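Local atomic coordinates of mannan endo-1,6-alpha-mannosidase (PDB entry 6RY0), a protein that probably cleaves alpha-1,6-mannosidic linkages and, as a family 76 transglycosidase, is thought to transfer GPI-anchored glycoproteins into the fungal cell wall. Residues Ala355-Arg368 with Phe371-Val383. Sequence-based numbering, arbitrary orientation.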
# COMPACT_ATOMS: atom_id res chain seq x y z
N ALA A 355 2.65 -20.91 2.72
CA ALA A 355 1.23 -21.21 2.62
C ALA A 355 0.64 -20.60 1.36
O ALA A 355 -0.19 -21.22 0.67
CB ALA A 355 0.51 -20.73 3.86
N ALA A 356 1.06 -19.40 1.01
CA ALA A 356 0.58 -18.76 -0.22
C ALA A 356 0.85 -19.68 -1.42
O ALA A 356 -0.04 -19.97 -2.21
CB ALA A 356 1.26 -17.42 -0.42
N VAL A 357 2.07 -20.14 -1.57
CA VAL A 357 2.37 -20.95 -2.76
C VAL A 357 1.77 -22.35 -2.67
O VAL A 357 1.43 -22.93 -3.70
CB VAL A 357 3.84 -21.02 -3.13
CG1 VAL A 357 4.38 -19.66 -3.54
CG2 VAL A 357 4.70 -21.65 -2.07
N LYS A 358 1.58 -22.89 -1.47
CA LYS A 358 0.99 -24.24 -1.35
C LYS A 358 -0.40 -24.30 -1.98
O LYS A 358 -0.77 -25.36 -2.49
CB LYS A 358 0.94 -24.66 0.11
CG LYS A 358 0.29 -25.99 0.36
CD LYS A 358 1.23 -27.11 0.07
CE LYS A 358 0.61 -28.46 0.41
NZ LYS A 358 1.48 -29.58 -0.03
N GLN A 359 -1.16 -23.20 -1.94
CA GLN A 359 -2.49 -23.19 -2.50
C GLN A 359 -2.57 -22.61 -3.89
O GLN A 359 -3.67 -22.56 -4.46
CB GLN A 359 -3.51 -22.57 -1.54
CG GLN A 359 -3.27 -21.11 -1.16
CD GLN A 359 -3.70 -20.13 -2.24
OE1 GLN A 359 -4.86 -20.11 -2.67
NE2 GLN A 359 -2.77 -19.30 -2.69
N CYS A 360 -1.44 -22.23 -4.50
CA CYS A 360 -1.44 -21.80 -5.90
C CYS A 360 -1.33 -23.02 -6.80
O CYS A 360 -0.29 -23.29 -7.41
CB CYS A 360 -0.33 -20.82 -6.19
SG CYS A 360 -0.49 -19.20 -5.39
N VAL A 361 -2.44 -23.76 -6.87
CA VAL A 361 -2.50 -25.03 -7.58
C VAL A 361 -3.79 -25.14 -8.38
O VAL A 361 -4.13 -26.23 -8.85
CB VAL A 361 -2.38 -26.23 -6.63
CG1 VAL A 361 -1.00 -26.25 -6.00
CG2 VAL A 361 -3.47 -26.24 -5.57
N GLY A 362 -4.53 -24.05 -8.54
CA GLY A 362 -5.85 -24.14 -9.13
C GLY A 362 -5.88 -24.37 -10.62
O GLY A 362 -4.95 -23.98 -11.35
N PRO A 363 -6.97 -24.95 -11.10
CA PRO A 363 -7.20 -25.02 -12.53
C PRO A 363 -7.51 -23.62 -13.04
O PRO A 363 -7.88 -22.75 -12.26
CB PRO A 363 -8.43 -25.92 -12.63
CG PRO A 363 -9.18 -25.67 -11.40
CD PRO A 363 -8.14 -25.40 -10.32
N PRO A 364 -7.36 -23.38 -14.34
CA PRO A 364 -7.05 -24.34 -15.39
C PRO A 364 -5.57 -24.55 -15.62
O PRO A 364 -5.20 -25.32 -16.48
CB PRO A 364 -7.67 -23.70 -16.63
CG PRO A 364 -7.59 -22.20 -16.36
CD PRO A 364 -7.75 -22.05 -14.87
N THR A 365 -4.73 -23.82 -14.90
CA THR A 365 -3.30 -23.78 -15.20
C THR A 365 -2.48 -24.73 -14.33
O THR A 365 -1.32 -24.98 -14.64
CB THR A 365 -2.77 -22.38 -14.97
OG1 THR A 365 -3.03 -22.08 -13.59
CG2 THR A 365 -3.45 -21.35 -15.89
N GLY A 366 -3.07 -25.19 -13.23
CA GLY A 366 -2.34 -25.93 -12.20
C GLY A 366 -1.53 -25.04 -11.26
O GLY A 366 -0.85 -25.55 -10.38
N ARG A 367 -1.63 -23.72 -11.42
CA ARG A 367 -0.87 -22.80 -10.60
C ARG A 367 -1.69 -21.58 -10.23
O ARG A 367 -1.15 -20.61 -9.69
CB ARG A 367 0.43 -22.38 -11.30
CG ARG A 367 0.21 -21.52 -12.53
CD ARG A 367 1.49 -21.36 -13.34
NE ARG A 367 1.33 -20.32 -14.31
CZ ARG A 367 2.07 -20.14 -15.39
NH1 ARG A 367 2.99 -21.02 -15.76
NH2 ARG A 367 1.90 -19.04 -16.12
N ARG A 368 -3.00 -21.60 -10.47
CA ARG A 368 -3.81 -20.43 -10.17
C ARG A 368 -3.85 -20.22 -8.66
O ARG A 368 -3.98 -21.17 -7.89
CB ARG A 368 -5.21 -20.59 -10.75
CG ARG A 368 -6.14 -19.38 -10.61
CD ARG A 368 -7.54 -19.64 -11.24
NE ARG A 368 -8.35 -18.45 -11.12
CZ ARG A 368 -9.67 -18.33 -11.11
NH1 ARG A 368 -10.49 -19.37 -11.07
NH2 ARG A 368 -10.14 -17.08 -10.99
N PHE A 371 -6.91 -17.14 -2.21
CA PHE A 371 -6.75 -16.21 -1.10
C PHE A 371 -6.57 -16.89 0.24
O PHE A 371 -6.02 -16.28 1.17
CB PHE A 371 -8.01 -15.35 -0.99
CG PHE A 371 -7.94 -14.29 0.08
CD1 PHE A 371 -7.04 -13.24 -0.03
CD2 PHE A 371 -8.78 -14.33 1.18
CE1 PHE A 371 -7.00 -12.25 0.92
CE2 PHE A 371 -8.74 -13.33 2.12
CZ PHE A 371 -7.83 -12.30 2.00
N TYR A 372 -7.08 -18.11 0.39
CA TYR A 372 -7.27 -18.70 1.72
C TYR A 372 -6.04 -19.51 2.08
O TYR A 372 -6.05 -20.76 2.17
CB TYR A 372 -8.60 -19.51 1.74
CG TYR A 372 -9.80 -18.60 1.50
CD1 TYR A 372 -10.19 -18.28 0.22
CD2 TYR A 372 -10.50 -18.04 2.55
CE1 TYR A 372 -11.24 -17.42 -0.03
CE2 TYR A 372 -11.56 -17.17 2.32
CZ TYR A 372 -11.92 -16.86 1.03
OH TYR A 372 -12.97 -16.01 0.83
N TRP A 373 -4.94 -18.79 2.29
CA TRP A 373 -3.65 -19.43 2.47
C TRP A 373 -3.62 -20.30 3.72
O TRP A 373 -3.15 -21.44 3.69
CB TRP A 373 -2.53 -18.39 2.51
CG TRP A 373 -2.46 -17.45 1.35
CD1 TRP A 373 -3.17 -17.49 0.18
CD2 TRP A 373 -1.63 -16.30 1.28
NE1 TRP A 373 -2.82 -16.42 -0.62
CE2 TRP A 373 -1.88 -15.67 0.03
CE3 TRP A 373 -0.67 -15.74 2.13
CZ2 TRP A 373 -1.22 -14.52 -0.38
CZ3 TRP A 373 -0.01 -14.59 1.72
CH2 TRP A 373 -0.29 -14.00 0.47
N LYS A 374 -4.10 -19.76 4.83
CA LYS A 374 -4.09 -20.52 6.07
C LYS A 374 -4.82 -21.85 5.93
O LYS A 374 -4.39 -22.85 6.50
CB LYS A 374 -4.68 -19.69 7.19
CG LYS A 374 -4.76 -20.43 8.56
CD LYS A 374 -3.40 -20.90 9.16
CE LYS A 374 -3.56 -21.64 10.48
NZ LYS A 374 -4.04 -23.04 10.44
N SER A 375 -5.91 -21.87 5.18
CA SER A 375 -6.71 -23.09 5.01
C SER A 375 -5.97 -24.21 4.36
O SER A 375 -6.36 -25.37 4.47
CB SER A 375 -7.95 -22.82 4.15
OG SER A 375 -7.70 -22.81 2.74
N GLY A 376 -4.93 -23.90 3.60
CA GLY A 376 -4.15 -24.92 2.93
C GLY A 376 -4.69 -25.43 1.62
O GLY A 376 -4.09 -26.35 1.04
N LYS A 377 -5.79 -24.87 1.14
CA LYS A 377 -6.46 -25.37 -0.06
C LYS A 377 -6.76 -24.23 -1.01
O LYS A 377 -7.10 -23.13 -0.58
CB LYS A 377 -7.78 -26.06 0.32
CG LYS A 377 -7.62 -27.14 1.37
CD LYS A 377 -8.93 -27.78 1.77
CE LYS A 377 -8.76 -28.82 2.87
NZ LYS A 377 -10.02 -29.52 3.19
N PHE A 378 -6.67 -24.52 -2.30
CA PHE A 378 -7.10 -23.60 -3.32
C PHE A 378 -8.61 -23.43 -3.26
O PHE A 378 -9.35 -24.40 -3.25
CB PHE A 378 -6.70 -24.11 -4.71
CG PHE A 378 -7.26 -23.26 -5.82
CD1 PHE A 378 -6.65 -22.05 -6.15
CD2 PHE A 378 -8.39 -23.64 -6.52
CE1 PHE A 378 -7.18 -21.24 -7.12
CE2 PHE A 378 -8.89 -22.85 -7.51
CZ PHE A 378 -8.29 -21.64 -7.81
N VAL A 379 -9.04 -22.18 -3.28
CA VAL A 379 -10.43 -21.77 -3.38
C VAL A 379 -10.51 -20.88 -4.61
O VAL A 379 -9.75 -19.93 -4.76
CB VAL A 379 -10.87 -20.98 -2.13
CG1 VAL A 379 -12.26 -20.47 -2.29
CG2 VAL A 379 -10.73 -21.83 -0.86
N ASP A 380 -11.46 -21.18 -5.49
CA ASP A 380 -11.61 -20.38 -6.69
C ASP A 380 -11.97 -18.94 -6.34
O ASP A 380 -12.92 -18.71 -5.60
CB ASP A 380 -12.72 -20.99 -7.55
CG ASP A 380 -12.69 -20.49 -8.95
OD1 ASP A 380 -12.75 -19.29 -9.17
OD2 ASP A 380 -12.48 -21.29 -9.87
N PRO A 381 -11.23 -17.95 -6.88
CA PRO A 381 -11.60 -16.55 -6.67
C PRO A 381 -13.02 -16.19 -7.01
O PRO A 381 -13.52 -15.19 -6.49
CB PRO A 381 -10.58 -15.78 -7.52
CG PRO A 381 -9.37 -16.68 -7.48
CD PRO A 381 -9.91 -18.08 -7.53
N SER A 382 -13.72 -16.99 -7.79
CA SER A 382 -15.11 -16.69 -8.09
C SER A 382 -15.96 -16.70 -6.81
O SER A 382 -17.01 -16.04 -6.80
CB SER A 382 -15.64 -17.71 -9.09
OG SER A 382 -15.73 -19.00 -8.50
N VAL A 383 -15.52 -17.37 -5.74
CA VAL A 383 -16.31 -17.37 -4.52
C VAL A 383 -16.39 -15.97 -3.94
O VAL A 383 -17.37 -15.65 -3.23
CB VAL A 383 -15.80 -18.37 -3.43
CG1 VAL A 383 -15.75 -19.77 -4.02
CG2 VAL A 383 -14.49 -17.93 -2.76
O HOH W 1 -1.79 -22.99 1.90
O HOH W 2 -3.27 -26.99 -1.57
O HOH W 3 -7.29 -20.44 -1.51
O HOH W 4 -10.07 -21.89 -11.17
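In the long connection between helices 342-358 and 389-401, W373 and F378 pack back against the end of the first helix and the turn after it. The methyl of A356 sits squarely over one face of W373, 3.4 Å from CB to the centroid of the six-membered ring, in a CH-pi contact. Beside it, Q359 bends back (chi2 78°) to lay its amide obliquely along the same indole, NE2 3.4 Å from CD1 of W373. That NE2 donates to A356 O in the carbonyl plane, 2.9 Å, while a water held by OE1 also bonds Y372 N and K377 O, so both ends of the buried amide are satisfied. Further on, F378 puts one ring face on G362, whose CA lies 3.5 Å from the ring centroid, just 2° off the normal; Q359 O meets the ring edge. R368 runs out extended past F378 to a salt bridge, NH1 3.0 Å from both D380 OD1 and D380 OD2, its hydrogen bond to OD1 weak and bent. P381 CD covers one guanidinium face, and NH2 reaches S387 O. Such a folded-back interhelical connection belongs to the (alpha/alpha)6 barrel of glycoside hydrolase family 76; here it runs on to calcium ligand H385.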